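Local coordinates for protein fructokinase (Vibrio cholerae serotype O1, PDB 5EYN) that phosphorylates D-fructose at the expense of ATP, as a fructokinase of the PfkB (ribokinase-like) carbohydrate kinase family, at residues 51-56 against 80-85; 18-22 against 273-278; 122-127 against 148-154; 133-139 against 161-167. All blocks are in the same frame, centred on the assembly; numbering follows the deposited sequence.

Interaction 1 (51-56 against 80-85); sequences AVAIAR and LTDEQV
R56 and E83 form a two-pronged salt bridge. NE of R56 donates to OE2 of E83 at 2.9 Å, and NH2 of R56 donates to OE1 of E83 at 2.8 Å, both nearly straight. R56 has chi1 m and chi2 near -130°, off the usual wells; E83 has chi1 and chi2 both m. NH1 of R56 turns instead to the backbone oxygens of T310 and L312. Segment 51-56 is the last part of helix 46-56. Segment 80-85 holds the last residues of helix 71-82 and the turn after it, closed by a Schellman motif with Q84 at positive phi (66°). There V85 N bonds to L80 O at 3.0 Å. CA of V52 lies 6.1 Å from CA of E83, and CA of A55 lies 6.1 Å from CA of V85. A55 CB sits 3.2 Å from E83 O. V85, chi1 t, puts CG2 3.8 Å from A55 CB and CG1 3.8 Å from A51 CB. V52 CG2 meets L80 CD2 at 3.9 Å. The small alanines permit this close approach, so a charged pair borders an apolar seam.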
loop_
_atom_site.group_PDB
_atom_site.type_symbol
_atom_site.label_atom_id
_atom_site.label_comp_id
_atom_site.label_asym_id
_atom_site.label_seq_id
_atom_site.Cartn_x
_atom_site.Cartn_y
_atom_site.Cartn_z
ATOM N N ALA A 51 21.615 -0.453 -6.256
ATOM C CA ALA A 51 22.518 -0.952 -5.228
ATOM C C ALA A 51 22.726 -2.449 -5.397
ATOM O O ALA A 51 23.847 -2.940 -5.342
ATOM C CB ALA A 51 21.978 -0.655 -3.839
ATOM N N VAL A 52 21.638 -3.185 -5.585
ATOM C CA VAL A 52 21.718 -4.622 -5.698
ATOM C C VAL A 52 22.417 -4.988 -7.008
ATOM O O VAL A 52 23.194 -5.937 -7.036
ATOM C CB VAL A 52 20.326 -5.243 -5.586
ATOM C CG1 VAL A 52 20.340 -6.720 -5.932
ATOM C CG2 VAL A 52 19.791 -5.062 -4.167
ATOM N N ALA A 53 22.158 -4.250 -8.086
ATOM C CA ALA A 53 22.805 -4.549 -9.355
ATOM C C ALA A 53 24.308 -4.460 -9.200
ATOM O O ALA A 53 25.042 -5.310 -9.703
ATOM C CB ALA A 53 22.361 -3.605 -10.422
ATOM N N ILE A 54 24.773 -3.406 -8.535
ATOM C CA ILE A 54 26.201 -3.221 -8.319
ATOM C C ILE A 54 26.776 -4.360 -7.472
ATOM O O ILE A 54 27.814 -4.933 -7.800
ATOM C CB ILE A 54 26.466 -1.854 -7.673
ATOM C CG1 ILE A 54 26.167 -0.752 -8.688
ATOM C CG2 ILE A 54 27.893 -1.769 -7.203
ATOM C CD1 ILE A 54 26.092 0.644 -8.087
ATOM N N ALA A 55 26.098 -4.685 -6.380
ATOM C CA ALA A 55 26.545 -5.750 -5.494
ATOM C C ALA A 55 26.615 -7.105 -6.208
ATOM O O ALA A 55 27.560 -7.869 -6.016
ATOM C CB ALA A 55 25.650 -5.825 -4.269
ATOM N N ARG A 56 25.648 -7.378 -7.071
ATOM C CA ARG A 56 25.621 -8.652 -7.779
ATOM C C ARG A 56 26.807 -8.789 -8.704
ATOM O O ARG A 56 27.241 -9.898 -8.982
ATOM C CB ARG A 56 24.340 -8.795 -8.578
ATOM C CG ARG A 56 23.132 -8.984 -7.706
ATOM C CD ARG A 56 22.322 -10.138 -8.132
ATOM N NE ARG A 56 21.167 -10.331 -7.267
ATOM C CZ ARG A 56 19.986 -10.740 -7.690
ATOM N NH1 ARG A 56 19.796 -10.993 -8.969
ATOM N NH2 ARG A 56 19.002 -10.894 -6.828
ATOM N N LEU A 80 18.402 -6.105 1.094
ATOM C CA LEU A 80 19.707 -5.472 0.943
ATOM C C LEU A 80 20.794 -6.268 1.678
ATOM O O LEU A 80 21.908 -6.430 1.172
ATOM C CB LEU A 80 19.676 -4.024 1.427
ATOM C CG LEU A 80 18.782 -3.115 0.589
ATOM C CD1 LEU A 80 18.891 -1.716 1.128
ATOM C CD2 LEU A 80 19.116 -3.133 -0.883
ATOM N N THR A 81 20.467 -6.762 2.866
ATOM C CA THR A 81 21.395 -7.590 3.635
ATOM C C THR A 81 21.775 -8.834 2.843
ATOM O O THR A 81 22.966 -9.148 2.674
ATOM C CB THR A 81 20.762 -8.026 4.968
ATOM O OG1 THR A 81 20.579 -6.874 5.805
ATOM C CG2 THR A 81 21.639 -9.036 5.687
ATOM N N ASP A 82 20.763 -9.545 2.354
ATOM C CA ASP A 82 20.987 -10.762 1.587
ATOM C C ASP A 82 21.889 -10.480 0.398
ATOM O O ASP A 82 22.726 -11.307 0.043
ATOM C CB ASP A 82 19.668 -11.330 1.056
ATOM C CG ASP A 82 18.804 -11.962 2.130
ATOM O OD1 ASP A 82 17.644 -12.286 1.807
ATOM O OD2 ASP A 82 19.264 -12.121 3.278
ATOM N N GLU A 83 21.697 -9.316 -0.223
ATOM C CA GLU A 83 22.387 -8.956 -1.455
ATOM C C GLU A 83 23.762 -8.332 -1.219
ATOM O O GLU A 83 24.424 -7.946 -2.172
ATOM C CB GLU A 83 21.518 -8.018 -2.299
ATOM C CG GLU A 83 20.209 -8.642 -2.765
ATOM C CD GLU A 83 20.390 -9.714 -3.824
ATOM O OE1 GLU A 83 19.408 -10.447 -4.092
ATOM O OE2 GLU A 83 21.500 -9.827 -4.394
ATOM N N GLN A 84 24.184 -8.255 0.041
ATOM C CA GLN A 84 25.522 -7.764 0.388
ATOM C C GLN A 84 25.679 -6.282 0.052
ATOM O O GLN A 84 26.774 -5.808 -0.281
ATOM C CB GLN A 84 26.604 -8.605 -0.295
ATOM C CG GLN A 84 26.462 -10.095 -0.030
ATOM C CD GLN A 84 27.409 -10.913 -0.879
ATOM O OE1 GLN A 84 26.986 -11.756 -1.674
ATOM N NE2 GLN A 84 28.691 -10.645 -0.739
ATOM N N VAL A 85 24.572 -5.555 0.159
ATOM C CA VAL A 85 24.587 -4.114 0.072
ATOM C C VAL A 85 24.722 -3.621 1.500
ATOM O O VAL A 85 24.017 -4.089 2.383
ATOM C CB VAL A 85 23.270 -3.596 -0.532
ATOM C CG1 VAL A 85 23.192 -2.069 -0.476
ATOM C CG2 VAL A 85 23.110 -4.078 -1.963
#

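Interaction 2 (18-22 against 273-278)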
loop_
_atom_site.group_PDB
_atom_site.type_symbol
_atom_site.label_atom_id
_atom_site.label_comp_id
_atom_site.label_asym_id
_atom_site.label_seq_id
_atom_site.Cartn_x
_atom_site.Cartn_y
_atom_site.Cartn_z
ATOM N N MET A 18 38.499 -0.284 -5.660
ATOM C CA MET A 18 37.067 -0.333 -5.909
ATOM C C MET A 18 36.344 0.724 -5.087
ATOM O O MET A 18 36.258 0.644 -3.858
ATOM C CB MET A 18 36.517 -1.713 -5.576
ATOM C CG MET A 18 35.043 -1.846 -5.869
ATOM S SD MET A 18 34.579 -3.551 -6.191
ATOM C CE MET A 18 34.980 -4.309 -4.616
ATOM N N SER A 19 35.809 1.718 -5.775
ATOM C CA SER A 19 35.226 2.850 -5.088
ATOM C C SER A 19 33.806 2.499 -4.618
ATOM O O SER A 19 33.068 1.785 -5.297
ATOM C CB SER A 19 35.232 4.063 -6.009
ATOM O OG SER A 19 36.560 4.331 -6.446
ATOM N N ARG A 20 33.451 2.975 -3.435
ATOM C CA ARG A 20 32.107 2.778 -2.907
ATOM C C ARG A 20 31.112 3.606 -3.694
ATOM O O ARG A 20 31.368 4.772 -3.993
ATOM C CB ARG A 20 32.053 3.207 -1.445
ATOM C CG ARG A 20 30.680 3.074 -0.828
ATOM C CD ARG A 20 30.696 3.459 0.643
ATOM N NE ARG A 20 31.373 2.459 1.460
ATOM C CZ ARG A 20 32.565 2.603 2.035
ATOM N NH1 ARG A 20 33.261 3.722 1.907
ATOM N NH2 ARG A 20 33.072 1.611 2.754
ATOM N N VAL A 21 29.988 2.986 -4.035
ATOM C CA VAL A 21 28.854 3.689 -4.617
ATOM C C VAL A 21 27.754 3.764 -3.573
ATOM O O VAL A 21 27.262 2.733 -3.106
ATOM C CB VAL A 21 28.331 2.994 -5.874
ATOM C CG1 VAL A 21 27.186 3.791 -6.495
ATOM C CG2 VAL A 21 29.457 2.766 -6.880
ATOM N N TRP A 22 27.371 4.990 -3.214
ATOM C CA TRP A 22 26.254 5.253 -2.317
ATOM C C TRP A 22 24.995 5.429 -3.136
ATOM O O TRP A 22 24.995 6.143 -4.134
ATOM C CB TRP A 22 26.495 6.549 -1.534
ATOM C CG TRP A 22 27.524 6.469 -0.451
ATOM C CD1 TRP A 22 28.809 6.932 -0.511
ATOM C CD2 TRP A 22 27.364 5.909 0.861
ATOM N NE1 TRP A 22 29.444 6.701 0.670
ATOM C CE2 TRP A 22 28.589 6.071 1.532
ATOM C CE3 TRP A 22 26.309 5.277 1.528
ATOM C CZ2 TRP A 22 28.786 5.632 2.837
ATOM C CZ3 TRP A 22 26.508 4.842 2.818
ATOM C CH2 TRP A 22 27.730 5.023 3.459
ATOM N N LEU A 273 27.533 2.125 -13.434
ATOM C CA LEU A 273 28.220 2.655 -12.258
ATOM C C LEU A 273 29.174 1.647 -11.655
ATOM O O LEU A 273 30.214 2.025 -11.151
ATOM C CB LEU A 273 27.248 3.149 -11.174
ATOM C CG LEU A 273 26.329 4.288 -11.581
ATOM C CD1 LEU A 273 25.458 4.707 -10.402
ATOM C CD2 LEU A 273 27.130 5.487 -12.086
ATOM N N TYR A 274 28.851 0.356 -11.730
ATOM C CA TYR A 274 29.810 -0.642 -11.284
ATOM C C TYR A 274 31.123 -0.431 -12.047
ATOM O O TYR A 274 32.193 -0.331 -11.445
ATOM C CB TYR A 274 29.306 -2.073 -11.489
ATOM C CG TYR A 274 30.439 -3.056 -11.291
ATOM C CD1 TYR A 274 30.988 -3.255 -10.028
ATOM C CD2 TYR A 274 31.019 -3.707 -12.365
ATOM C CE1 TYR A 274 32.064 -4.108 -9.835
ATOM C CE2 TYR A 274 32.084 -4.558 -12.176
ATOM C CZ TYR A 274 32.601 -4.746 -10.908
ATOM O OH TYR A 274 33.664 -5.592 -10.701
ATOM N N ARG A 275 31.051 -0.378 -13.375
ATOM C CA ARG A 275 32.273 -0.249 -14.162
ATOM C C ARG A 275 32.977 1.110 -13.960
ATOM O O ARG A 275 34.203 1.172 -13.892
ATOM C CB ARG A 275 31.996 -0.540 -15.639
ATOM C CG ARG A 275 31.673 -2.008 -15.915
ATOM C CD ARG A 275 32.841 -2.932 -15.631
ATOM N NE ARG A 275 33.785 -2.971 -16.740
ATOM C CZ ARG A 275 34.940 -3.625 -16.721
ATOM N NH1 ARG A 275 35.335 -4.270 -15.632
ATOM N NH2 ARG A 275 35.712 -3.615 -17.793
ATOM N N LEU A 276 32.222 2.194 -13.821
ATOM C CA LEU A 276 32.862 3.476 -13.551
ATOM C C LEU A 276 33.524 3.448 -12.179
ATOM O O LEU A 276 34.613 3.997 -12.003
ATOM C CB LEU A 276 31.870 4.642 -13.645
ATOM C CG LEU A 276 31.176 4.845 -14.998
ATOM C CD1 LEU A 276 30.347 6.113 -14.950
ATOM C CD2 LEU A 276 32.158 4.881 -16.167
ATOM N N SER A 277 32.898 2.764 -11.223
ATOM C CA SER A 277 33.395 2.760 -9.845
ATOM C C SER A 277 34.729 2.017 -9.696
ATOM O O SER A 277 35.520 2.333 -8.813
ATOM C CB SER A 277 32.350 2.168 -8.886
ATOM O OG SER A 277 32.292 0.750 -8.943
ATOM N N VAL A 278 34.987 1.042 -10.559
ATOM C CA VAL A 278 36.220 0.258 -10.451
ATOM C C VAL A 278 37.308 0.765 -11.398
ATOM O O VAL A 278 38.425 0.238 -11.407
ATOM C CB VAL A 278 35.980 -1.249 -10.722
ATOM C CG1 VAL A 278 34.989 -1.832 -9.729
ATOM C CG2 VAL A 278 35.513 -1.483 -12.148
HETATM O O HOH W 1 32.262 -0.607 -6.442
HETATM O O HOH W 2 37.628 3.735 -8.871
#
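V21 is the apolar centre. Its CB points to the helix, and CG2 lies 3.6 Å from S277 CB. V21 CG1 is a looser 4.4 Å from L273 CD1. I54 of helix 46-56 packs on both V21 and L273. Further out, M18 CG rests 3.9 Å from V278 CG1, and M18 SD approaches Y274 CE1 at 4.5 Å. V21 belongs to strand 21-24, an inner strand of the large sheet of this ribokinase-like fold. The last turns of helix 264-278 pack against the start of that strand; segments 18-22 and 273-278 lie 251 residues apart at their closest ends. The polar edge lies where the chain leads into the strand. S19 N donates to S277 O at 3.1 Å. Two waters add bridges. One donates to S19 O and to S277 OG, 2.8 Å each. The other accepts from S19 OG at 2.7 Å and donates to S277 O at 2.5 Å. S277 OG itself donates back to Y274 O at 2.7 Å, within the helix.

Interaction 3 (122-127 against 148-154); sequences DQFLQL and NQPSRSS
Segment 122-127 opens with the end of a 3-10 segment (D122, Q123) and then runs as loop past the first turn of helix 151-165. This is the helix of the beta-alpha-beta unit between strands 138-142 and 168-172 of the ribokinase-like fold. Segment 148-154 leads into it through a cis peptide between Q149 and P150. CA of L125 lies 4.6 Å from CA of S151, and CA of L127 lies 5.1 Å from CA of S154. S151 N donates to Q123 O at 3.0 Å. P150 CD also lies 3.2 Å from Q123 O. Q123 folds back with chi1 and chi2 both m. Its OE1 accepts from N148 ND2 at 2.8 Å, and its NE2 donates to D122 OD1 at 3.0 Å. D122 OD2 is hydrogen-bonded to S120 OG. F124 (chi1 m) sets its ring obliquely by P150, CD2 to CD 3.8 Å, and stacks on H96. L125 (chi1 t, chi2 p) lays CD2 3.8 Å from S154 CB. The S151 hydroxyl turns to A145 O. D122 touches D26, a fructose-binding residue. S154, chi1 m, has OG 2.7 Å from L125 O and 3.1 Å from P150 O.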
loop_
_atom_site.group_PDB
_atom_site.type_symbol
_atom_site.label_atom_id
_atom_site.label_comp_id
_atom_site.label_asym_id
_atom_site.label_seq_id
_atom_site.Cartn_x
_atom_site.Cartn_y
_atom_site.Cartn_z
ATOM N N ASP A 122 10.613 7.285 2.842
ATOM C CA ASP A 122 11.794 7.840 2.193
ATOM C C ASP A 122 11.670 9.335 1.949
ATOM O O ASP A 122 12.681 10.020 1.857
ATOM C CB ASP A 122 12.053 7.099 0.865
ATOM C CG ASP A 122 10.819 7.013 0.013
ATOM O OD1 ASP A 122 10.683 7.815 -0.930
ATOM O OD2 ASP A 122 9.959 6.151 0.306
ATOM N N GLN A 123 10.444 9.835 1.856
ATOM C CA GLN A 123 10.216 11.260 1.655
ATOM C C GLN A 123 10.582 12.102 2.875
ATOM O O GLN A 123 10.644 13.335 2.798
ATOM C CB GLN A 123 8.758 11.515 1.247
ATOM C CG GLN A 123 8.398 10.879 -0.081
ATOM C CD GLN A 123 9.211 11.451 -1.213
ATOM O OE1 GLN A 123 8.977 12.569 -1.632
ATOM N NE2 GLN A 123 10.180 10.687 -1.715
ATOM N N PHE A 124 10.877 11.427 3.979
ATOM C CA PHE A 124 11.219 12.089 5.230
ATOM C C PHE A 124 12.696 11.985 5.598
ATOM O O PHE A 124 13.077 12.233 6.737
ATOM C CB PHE A 124 10.298 11.576 6.335
ATOM C CG PHE A 124 8.873 11.934 6.080
ATOM C CD1 PHE A 124 8.045 11.096 5.357
ATOM C CD2 PHE A 124 8.374 13.156 6.500
ATOM C CE1 PHE A 124 6.752 11.452 5.088
ATOM C CE2 PHE A 124 7.084 13.514 6.234
ATOM C CZ PHE A 124 6.262 12.662 5.535
ATOM N N LEU A 125 13.520 11.661 4.609
ATOM C CA LEU A 125 14.969 11.724 4.759
ATOM C C LEU A 125 15.383 13.064 5.371
ATOM O O LEU A 125 15.015 14.125 4.866
ATOM C CB LEU A 125 15.651 11.537 3.404
ATOM C CG LEU A 125 17.170 11.441 3.452
ATOM C CD1 LEU A 125 17.590 10.049 3.860
ATOM C CD2 LEU A 125 17.778 11.800 2.113
ATOM N N GLN A 126 16.172 13.000 6.437
ATOM C CA GLN A 126 16.670 14.187 7.131
ATOM C C GLN A 126 18.155 14.409 6.863
ATOM O O GLN A 126 18.873 13.502 6.439
ATOM C CB GLN A 126 16.469 14.045 8.639
ATOM C CG GLN A 126 15.020 13.874 9.049
ATOM C CD GLN A 126 14.847 13.694 10.541
ATOM O OE1 GLN A 126 15.813 13.743 11.301
ATOM N NE2 GLN A 126 13.614 13.472 10.966
ATOM N N LEU A 127 18.630 15.612 7.157
ATOM C CA LEU A 127 20.041 15.918 6.976
ATOM C C LEU A 127 20.920 14.977 7.788
ATOM O O LEU A 127 21.992 14.572 7.339
ATOM C CB LEU A 127 20.335 17.360 7.351
ATOM C CG LEU A 127 19.757 18.398 6.400
ATOM C CD1 LEU A 127 19.930 19.785 7.002
ATOM C CD2 LEU A 127 20.435 18.298 5.040
ATOM N N ASN A 148 9.349 15.511 -2.576
ATOM C CA ASN A 148 8.750 16.272 -1.486
ATOM C C ASN A 148 9.780 16.548 -0.425
ATOM O O ASN A 148 10.810 15.894 -0.364
ATOM C CB ASN A 148 7.586 15.511 -0.868
ATOM C CG ASN A 148 6.538 15.148 -1.880
ATOM O OD1 ASN A 148 5.709 15.973 -2.277
ATOM N ND2 ASN A 148 6.563 13.907 -2.306
ATOM N N GLN A 149 9.499 17.540 0.409
ATOM C CA GLN A 149 10.327 17.801 1.567
ATOM C C GLN A 149 9.958 16.881 2.709
ATOM O O GLN A 149 8.805 16.485 2.824
ATOM C CB GLN A 149 10.122 19.242 2.030
ATOM C CG GLN A 149 10.454 20.283 0.990
ATOM C CD GLN A 149 11.940 20.341 0.668
ATOM O OE1 GLN A 149 12.757 19.604 1.233
ATOM N NE2 GLN A 149 12.288 21.178 -0.285
ATOM N N PRO A 150 10.912 16.582 3.607
ATOM C CA PRO A 150 12.283 17.094 3.635
ATOM C C PRO A 150 13.266 16.355 2.734
ATOM O O PRO A 150 14.423 16.760 2.617
ATOM C CB PRO A 150 12.686 16.902 5.101
ATOM C CG PRO A 150 11.917 15.678 5.525
ATOM C CD PRO A 150 10.584 15.825 4.829
ATOM N N SER A 151 12.855 15.252 2.117
ATOM C CA SER A 151 13.817 14.488 1.331
ATOM C C SER A 151 14.459 15.320 0.238
ATOM O O SER A 151 15.646 15.182 -0.028
ATOM C CB SER A 151 13.166 13.244 0.743
ATOM O OG SER A 151 14.097 12.538 -0.063
ATOM N N ARG A 152 13.700 16.200 -0.390
ATOM C CA ARG A 152 14.232 16.987 -1.493
ATOM C C ARG A 152 15.439 17.810 -1.035
ATOM O O ARG A 152 16.524 17.683 -1.576
ATOM C CB ARG A 152 13.138 17.889 -2.084
ATOM C CG ARG A 152 13.653 18.807 -3.199
ATOM C CD ARG A 152 12.643 19.846 -3.641
ATOM N NE ARG A 152 11.361 19.285 -4.061
ATOM C CZ ARG A 152 10.314 20.008 -4.421
ATOM N NH1 ARG A 152 10.391 21.337 -4.382
ATOM N NH2 ARG A 152 9.186 19.459 -4.799
ATOM N N SER A 153 15.253 18.622 -0.007
ATOM C CA SER A 153 16.357 19.425 0.494
ATOM C C SER A 153 17.467 18.563 1.089
ATOM O O SER A 153 18.645 18.892 0.945
ATOM C CB SER A 153 15.876 20.492 1.484
ATOM O OG SER A 153 15.181 19.959 2.590
ATOM N N SER A 154 17.123 17.459 1.746
ATOM C CA SER A 154 18.159 16.591 2.303
ATOM C C SER A 154 19.024 15.978 1.204
ATOM O O SER A 154 20.232 15.858 1.346
ATOM C CB SER A 154 17.553 15.470 3.149
ATOM O OG SER A 154 16.888 15.992 4.279
#

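Interaction 4 (133-139 against 161-167)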
loop_
_atom_site.group_PDB
_atom_site.type_symbol
_atom_site.label_atom_id
_atom_site.label_comp_id
_atom_site.label_asym_id
_atom_site.label_seq_id
_atom_site.Cartn_x
_atom_site.Cartn_y
_atom_site.Cartn_z
ATOM N N PHE A 133 30.958 10.897 3.555
ATOM C CA PHE A 133 31.421 10.599 2.213
ATOM C C PHE A 133 32.921 10.831 2.135
ATOM O O PHE A 133 33.498 11.570 2.940
ATOM C CB PHE A 133 30.749 11.521 1.195
ATOM C CG PHE A 133 29.259 11.355 1.076
ATOM C CD1 PHE A 133 28.643 10.121 1.216
ATOM C CD2 PHE A 133 28.471 12.463 0.806
ATOM C CE1 PHE A 133 27.268 10.005 1.071
ATOM C CE2 PHE A 133 27.116 12.343 0.656
ATOM C CZ PHE A 133 26.514 11.115 0.803
ATOM N N GLN A 134 33.544 10.226 1.134
ATOM C CA GLN A 134 34.970 10.388 0.928
ATOM C C GLN A 134 35.274 10.645 -0.539
ATOM O O GLN A 134 34.507 10.260 -1.424
ATOM C CB GLN A 134 35.706 9.133 1.396
ATOM C CG GLN A 134 35.495 8.836 2.871
ATOM C CD GLN A 134 36.255 7.616 3.341
ATOM O OE1 GLN A 134 37.475 7.545 3.214
ATOM N NE2 GLN A 134 35.533 6.648 3.896
ATOM N N LYS A 135 36.414 11.273 -0.784
ATOM C CA LYS A 135 36.881 11.552 -2.129
ATOM C C LYS A 135 36.831 10.287 -2.993
ATOM O O LYS A 135 37.196 9.194 -2.552
ATOM C CB LYS A 135 38.302 12.106 -2.068
ATOM C CG LYS A 135 38.857 12.550 -3.396
ATOM C CD LYS A 135 40.294 13.033 -3.225
ATOM C CE LYS A 135 40.975 13.268 -4.560
ATOM N NZ LYS A 135 40.331 14.352 -5.344
ATOM N N GLY A 136 36.343 10.428 -4.222
ATOM C CA GLY A 136 36.338 9.334 -5.175
ATOM C C GLY A 136 35.131 8.415 -5.083
ATOM O O GLY A 136 34.945 7.552 -5.932
ATOM N N GLU A 137 34.300 8.583 -4.067
ATOM C CA GLU A 137 33.073 7.814 -3.986
ATOM C C GLU A 137 32.053 8.337 -4.983
ATOM O O GLU A 137 32.171 9.451 -5.498
ATOM C CB GLU A 137 32.506 7.846 -2.566
ATOM C CG GLU A 137 33.364 7.084 -1.563
ATOM C CD GLU A 137 32.779 7.086 -0.160
ATOM O OE1 GLU A 137 31.976 7.982 0.161
ATOM O OE2 GLU A 137 33.138 6.197 0.633
ATOM N N TRP A 138 31.039 7.518 -5.228
ATOM C CA TRP A 138 29.911 7.881 -6.078
ATOM C C TRP A 138 28.655 7.997 -5.233
ATOM O O TRP A 138 28.498 7.300 -4.234
ATOM C CB TRP A 138 29.684 6.821 -7.176
ATOM C CG TRP A 138 30.651 6.927 -8.285
ATOM C CD1 TRP A 138 31.911 6.421 -8.335
ATOM C CD2 TRP A 138 30.439 7.613 -9.517
ATOM N NE1 TRP A 138 32.503 6.755 -9.530
ATOM C CE2 TRP A 138 31.615 7.486 -10.276
ATOM C CE3 TRP A 138 29.368 8.332 -10.054
ATOM C CZ2 TRP A 138 31.756 8.057 -11.530
ATOM C CZ3 TRP A 138 29.509 8.901 -11.303
ATOM C CH2 TRP A 138 30.698 8.766 -12.023
ATOM N N LEU A 139 27.765 8.885 -5.662
ATOM C CA LEU A 139 26.420 8.982 -5.115
ATOM C C LEU A 139 25.448 8.943 -6.282
ATOM O O LEU A 139 25.574 9.740 -7.209
ATOM C CB LEU A 139 26.244 10.296 -4.350
ATOM C CG LEU A 139 24.831 10.600 -3.848
ATOM C CD1 LEU A 139 24.423 9.629 -2.776
ATOM C CD2 LEU A 139 24.779 12.030 -3.324
ATOM N N GLN A 161 27.340 17.791 -0.579
ATOM C CA GLN A 161 28.401 17.256 0.284
ATOM C C GLN A 161 29.296 16.284 -0.473
ATOM O O GLN A 161 30.519 16.272 -0.294
ATOM C CB GLN A 161 27.805 16.600 1.531
ATOM C CG GLN A 161 27.174 17.586 2.492
ATOM C CD GLN A 161 26.320 16.912 3.542
ATOM O OE1 GLN A 161 26.532 15.756 3.890
ATOM N NE2 GLN A 161 25.339 17.631 4.041
ATOM N N MET A 162 28.705 15.465 -1.334
ATOM C CA MET A 162 29.518 14.556 -2.122
ATOM C C MET A 162 30.420 15.336 -3.081
ATOM O O MET A 162 31.597 15.010 -3.228
ATOM C CB MET A 162 28.642 13.569 -2.901
ATOM C CG MET A 162 29.467 12.551 -3.669
ATOM S SD MET A 162 30.577 11.581 -2.637
ATOM C CE MET A 162 29.482 10.246 -2.137
ATOM N N LYS A 163 29.886 16.393 -3.692
ATOM C CA LYS A 163 30.676 17.225 -4.590
ATOM C C LYS A 163 31.813 17.877 -3.816
ATOM O O LYS A 163 32.943 17.936 -4.287
ATOM C CB LYS A 163 29.807 18.292 -5.262
ATOM C CG LYS A 163 28.810 17.696 -6.256
ATOM C CD LYS A 163 27.802 18.709 -6.784
ATOM C CE LYS A 163 28.400 19.720 -7.721
ATOM N NZ LYS A 163 28.930 19.071 -8.945
ATOM N N GLU A 164 31.520 18.368 -2.617
ATOM C CA GLU A 164 32.513 19.114 -1.848
ATOM C C GLU A 164 33.716 18.254 -1.486
ATOM O O GLU A 164 34.854 18.736 -1.467
ATOM C CB GLU A 164 31.855 19.673 -0.591
ATOM C CG GLU A 164 32.763 20.419 0.354
ATOM C CD GLU A 164 32.007 20.871 1.578
ATOM O OE1 GLU A 164 31.208 20.075 2.116
ATOM O OE2 GLU A 164 32.169 22.031 1.988
ATOM N N VAL A 165 33.467 16.986 -1.182
ATOM C CA VAL A 165 34.527 16.084 -0.734
ATOM C C VAL A 165 35.318 15.494 -1.905
ATOM O O VAL A 165 36.318 14.816 -1.708
ATOM C CB VAL A 165 33.962 14.957 0.162
ATOM C CG1 VAL A 165 33.332 13.857 -0.685
ATOM C CG2 VAL A 165 35.041 14.391 1.071
ATOM N N GLY A 166 34.878 15.755 -3.129
ATOM C CA GLY A 166 35.569 15.235 -4.293
ATOM C C GLY A 166 35.070 13.879 -4.750
ATOM O O GLY A 166 35.806 13.110 -5.363
ATOM N N GLY A 167 33.814 13.588 -4.454
ATOM C CA GLY A 167 33.140 12.434 -5.006
ATOM C C GLY A 167 32.434 12.794 -6.298
ATOM O O GLY A 167 32.556 13.911 -6.807
HETATM O O HOH W 3 38.095 13.628 -6.657
#
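M162 covers one face of the F133 ring with its methyl group. CE lies 3.6 Å from the ring centroid, a CH-pi contact. SD stands obliquely at 4.5 Å from the same centroid, so this is a Met-aromatic pair. The same CE lies 3.9 Å from both L139 CB and E137 CB. V165 CG1 adds to the packing at 4.0 Å from F133 CB. W22 of the neighbouring strand 21-24 meets both F133 and M162. Next to this packing, a type II beta turn from Q134 to E137 faces the helix end, where G166 closes a Schellman motif. G136 N donates to G166 O at 3.0 Å. A water also donates to G166 O and accepts from K135 NZ, 2.7 Å each. The backbones come close here: G167 CA is 3.2 Å from E137 O, and a CB on G167 would clash with that oxygen. E137 holds R20 in a salt bridge. The contact closes the beta-alpha-beta unit of strand 138-142, helix 151-165 and strand 168-172, the repeating element of the ribokinase-like sheet.

In the fold
Interactions 2 and 4 meet at neighbouring strands 21-24 and 138-142, with centres 12 Å apart. There R20 NH1 and E137 OE2 form a salt bridge of 2.8 Å. Interaction 1 joins interaction 2 through I54, whose CD1 lies 3.7 Å from V21 CG1; their centres are 13 Å apart. Interactions 3 and 4 use the start and end of helix 151-165, and their nearest atoms are about 5 Å apart. The bound fructose lies about 8 Å from the D122 side chain and about 11 Å from that of V52. Of interactions 1 and 3, interaction 3 thus lies nearer the sugar. The L273 side chain is about 12 Å from the bound beryllium trifluoride.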